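PDB 4R12: nicastrin from Dictyostelium purpureum, which probably serves as an essential subunit of gamma-secretase, the complex that cleaves membrane proteins such as Notch receptors within the membrane. Local coordinates for residues P23-M28 and F572-W577. Sequence-based numbering, arbitrary orientation.
Sequences PCTKIM and FTESNW
An antiparallel strand pair joins 26-28, in the small-lobe part of nicastrin, to 572-575 near the end of the modelled chain. M28 and T573 form the hydrogen-bonded pair: M28 N donates to T573 O (2.8 Å) and T573 N to M28 O. A third bond runs from S575 N to K26 O (2.9 Å, 167° at the hydrogen). In the non-hydrogen-bonded pair I27-E574, CD1 of I27 packs against CB of E574 at 3.4 Å, while its CG2 reaches the edge of the F572 ring. An alanine at I27 would probably open a gap beside the aliphatic part of E574 and leave the F572 edge without this neighbour. The E574 chain leaves with CG anti to the backbone N (chi1 176°) and continues extended; its OE2 accepts from a water that also lies close to T25 OG1, a short contact; Y485 and R228, respectively, hold these same two oxygens. T25 CG2 meets W577 CH2 obliquely at 3.7 Å. On the face of M28 and T573, CB of M28 lies 3.4 Å from T573 OG1, which bonds to S183. Helix 183-189 covers this face, and strand 572-575 is flanked by strands 21-29 and 192-203, while strand 33-34 pairs with 21-29, I27 bonding to F34 through the backbone.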
ATOM      1  N   PRO A  23      14.841   6.205  -5.332  1.00 28.76           N
ATOM      2  CA  PRO A  23      15.896   5.441  -4.653  1.00 30.76           C
ATOM      3  C   PRO A  23      15.397   4.158  -3.994  1.00 27.84           C
ATOM      4  O   PRO A  23      14.238   4.055  -3.568  1.00 26.31           O
ATOM      5  CB  PRO A  23      16.400   6.420  -3.593  1.00 31.97           C
ATOM      6  CG  PRO A  23      15.187   7.253  -3.261  1.00 32.89           C
ATOM      7  CD  PRO A  23      14.397   7.377  -4.551  1.00 29.85           C
ATOM      8  N   CYS A  24      16.292   3.181  -3.932  1.00 26.26           N
ATOM      9  CA  CYS A  24      16.178   2.068  -3.014  1.00 25.58           C
ATOM     10  C   CYS A  24      16.628   2.544  -1.632  1.00 28.15           C
ATOM     11  O   CYS A  24      17.705   3.115  -1.503  1.00 29.21           O
ATOM     12  CB  CYS A  24      17.041   0.899  -3.501  1.00 25.37           C
ATOM     13  SG  CYS A  24      17.188  -0.454  -2.327  1.00 28.96           S
ATOM     14  N   THR A  25      15.809   2.336  -0.605  1.00 26.84           N
ATOM     15  CA  THR A  25      16.139   2.854   0.726  1.00 27.00           C
ATOM     16  C   THR A  25      16.407   1.700   1.678  1.00 28.26           C
ATOM     17  O   THR A  25      16.161   0.549   1.321  1.00 25.43           O
ATOM     18  CB  THR A  25      15.007   3.726   1.280  1.00 27.01           C
ATOM     19  OG1 THR A  25      13.834   2.928   1.422  1.00 27.31           O
ATOM     20  CG2 THR A  25      14.712   4.908   0.328  1.00 26.66           C
ATOM     21  N   LYS A  26      16.907   2.005   2.872  1.00 27.46           N
ATOM     22  CA  LYS A  26      17.269   0.962   3.842  1.00 28.27           C
ATOM     23  C   LYS A  26      16.191   0.762   4.905  1.00 26.38           C
ATOM     24  O   LYS A  26      15.707   1.723   5.524  1.00 26.16           O
ATOM     25  CB  LYS A  26      18.608   1.293   4.530  1.00 30.04           C
ATOM     26  CG  LYS A  26      19.400   0.047   4.996  1.00 31.43           C
ATOM     27  CD  LYS A  26      20.323  -0.437   3.869  1.00 32.52           C
ATOM     28  CE  LYS A  26      20.892  -1.832   4.108  1.00 34.33           C
ATOM     29  NZ  LYS A  26      21.822  -2.196   2.987  1.00 33.92           N
ATOM     30  N   ILE A  27      15.815  -0.499   5.115  1.00 26.44           N
ATOM     31  CA  ILE A  27      14.857  -0.850   6.147  1.00 27.03           C
ATOM     32  C   ILE A  27      15.514  -1.817   7.128  1.00 28.08           C
ATOM     33  O   ILE A  27      16.104  -2.812   6.718  1.00 28.07           O
ATOM     34  CB  ILE A  27      13.589  -1.505   5.558  1.00 26.61           C
ATOM     35  CG1 ILE A  27      12.950  -0.612   4.488  1.00 29.06           C
ATOM     36  CG2 ILE A  27      12.598  -1.848   6.664  1.00 27.18           C
ATOM     37  CD1 ILE A  27      12.240   0.575   5.034  1.00 28.19           C
ATOM     38  N   MET A  28      15.426  -1.520   8.417  1.00 28.27           N
ATOM     39  CA  MET A  28      15.984  -2.418   9.422  1.00 29.15           C
ATOM     40  C   MET A  28      14.897  -3.315  10.017  1.00 30.27           C
ATOM     41  O   MET A  28      13.720  -2.943  10.066  1.00 28.44           O
ATOM     42  CB  MET A  28      16.697  -1.630  10.522  1.00 31.92           C
ATOM     43  CG  MET A  28      18.195  -1.457  10.281  1.00 32.33           C
ATOM     44  SD  MET A  28      18.615  -0.639   8.729  1.00 34.17           S
ATOM     45  CE  MET A  28      17.786   0.927   9.009  1.00 31.94           C
ATOM     46  N   PHE A 572       9.776  -3.451  11.826  1.00 32.53           N
ATOM     47  CA  PHE A 572      10.337  -2.824  10.633  1.00 31.39           C
ATOM     48  C   PHE A 572      10.550  -1.355  10.923  1.00 30.38           C
ATOM     49  O   PHE A 572       9.642  -0.675  11.395  1.00 30.01           O
ATOM     50  CB  PHE A 572       9.421  -2.986   9.412  1.00 30.45           C
ATOM     51  CG  PHE A 572       9.199  -4.409   9.020  1.00 30.19           C
ATOM     52  CD1 PHE A 572      10.071  -5.043   8.157  1.00 28.47           C
ATOM     53  CD2 PHE A 572       8.128  -5.116   9.519  1.00 30.77           C
ATOM     54  CE1 PHE A 572       9.862  -6.366   7.782  1.00 31.12           C
ATOM     55  CE2 PHE A 572       7.929  -6.434   9.158  1.00 32.91           C
ATOM     56  CZ  PHE A 572       8.798  -7.056   8.292  1.00 32.33           C
ATOM     57  N   THR A 573      11.757  -0.872  10.649  1.00 28.70           N
ATOM     58  CA  THR A 573      12.089   0.520  10.901  1.00 29.14           C
ATOM     59  C   THR A 573      12.870   1.074   9.728  1.00 28.69           C
ATOM     60  O   THR A 573      13.962   0.593   9.405  1.00 30.97           O
ATOM     61  CB  THR A 573      12.935   0.706  12.192  1.00 30.93           C
ATOM     62  OG1 THR A 573      14.182   0.013  12.051  1.00 32.39           O
ATOM     63  CG2 THR A 573      12.188   0.195  13.416  1.00 31.06           C
ATOM     64  N   GLU A 574      12.320   2.104   9.104  1.00 27.81           N
ATOM     65  CA  GLU A 574      12.946   2.679   7.930  1.00 27.75           C
ATOM     66  C   GLU A 574      14.008   3.689   8.323  1.00 28.25           C
ATOM     67  O   GLU A 574      13.780   4.532   9.198  1.00 28.81           O
ATOM     68  CB  GLU A 574      11.898   3.346   7.044  1.00 29.42           C
ATOM     69  CG  GLU A 574      12.474   4.070   5.839  1.00 28.10           C
ATOM     70  CD  GLU A 574      11.377   4.690   4.999  1.00 31.06           C
ATOM     71  OE1 GLU A 574      11.176   5.923   5.077  1.00 29.43           O
ATOM     72  OE2 GLU A 574      10.706   3.932   4.282  1.00 29.51           O
ATOM     73  N   SER A 575      15.164   3.597   7.678  1.00 27.28           N
ATOM     74  CA  SER A 575      16.240   4.567   7.888  1.00 29.98           C
ATOM     75  C   SER A 575      15.783   5.998   7.669  1.00 30.28           C
ATOM     76  O   SER A 575      15.033   6.277   6.721  1.00 28.25           O
ATOM     77  CB  SER A 575      17.403   4.283   6.944  1.00 29.88           C
ATOM     78  OG  SER A 575      18.416   5.264   7.088  1.00 32.20           O
ATOM     79  N   ASN A 576      16.244   6.904   8.532  1.00 32.20           N
ATOM     80  CA  ASN A 576      16.176   8.338   8.241  1.00 34.10           C
ATOM     81  C   ASN A 576      17.162   8.655   7.132  1.00 33.93           C
ATOM     82  O   ASN A 576      18.159   7.949   6.967  1.00 33.67           O
ATOM     83  CB  ASN A 576      16.518   9.207   9.465  1.00 34.48           C
ATOM     84  CG  ASN A 576      15.529   9.048  10.615  1.00 35.26           C
ATOM     85  OD1 ASN A 576      14.401   8.601  10.427  1.00 33.04           O
ATOM     86  ND2 ASN A 576      15.959   9.422  11.817  1.00 33.89           N
ATOM     87  N   TRP A 577      16.891   9.712   6.373  1.00 34.92           N
ATOM     88  CA  TRP A 577      17.889  10.248   5.456  1.00 38.27           C
ATOM     89  C   TRP A 577      17.700  11.748   5.236  1.00 41.12           C
ATOM     90  O   TRP A 577      16.588  12.275   5.375  1.00 39.53           O
ATOM     91  CB  TRP A 577      17.850   9.505   4.119  1.00 36.13           C
ATOM     92  CG  TRP A 577      16.572   9.659   3.344  1.00 38.78           C
ATOM     93  CD1 TRP A 577      16.200  10.730   2.572  1.00 40.01           C
ATOM     94  CD2 TRP A 577      15.514   8.699   3.236  1.00 39.71           C
ATOM     95  NE1 TRP A 577      14.968  10.491   2.003  1.00 37.83           N
ATOM     96  CE2 TRP A 577      14.528   9.255   2.395  1.00 36.16           C
ATOM     97  CE3 TRP A 577      15.300   7.428   3.775  1.00 34.44           C
ATOM     98  CZ2 TRP A 577      13.346   8.581   2.079  1.00 35.00           C
ATOM     99  CZ3 TRP A 577      14.124   6.761   3.459  1.00 32.17           C
ATOM    100  CH2 TRP A 577      13.162   7.342   2.619  1.00 34.33           C
TER
HETATM  101  O   HOH W   1      11.476   3.717   1.595  1.00 28.48           O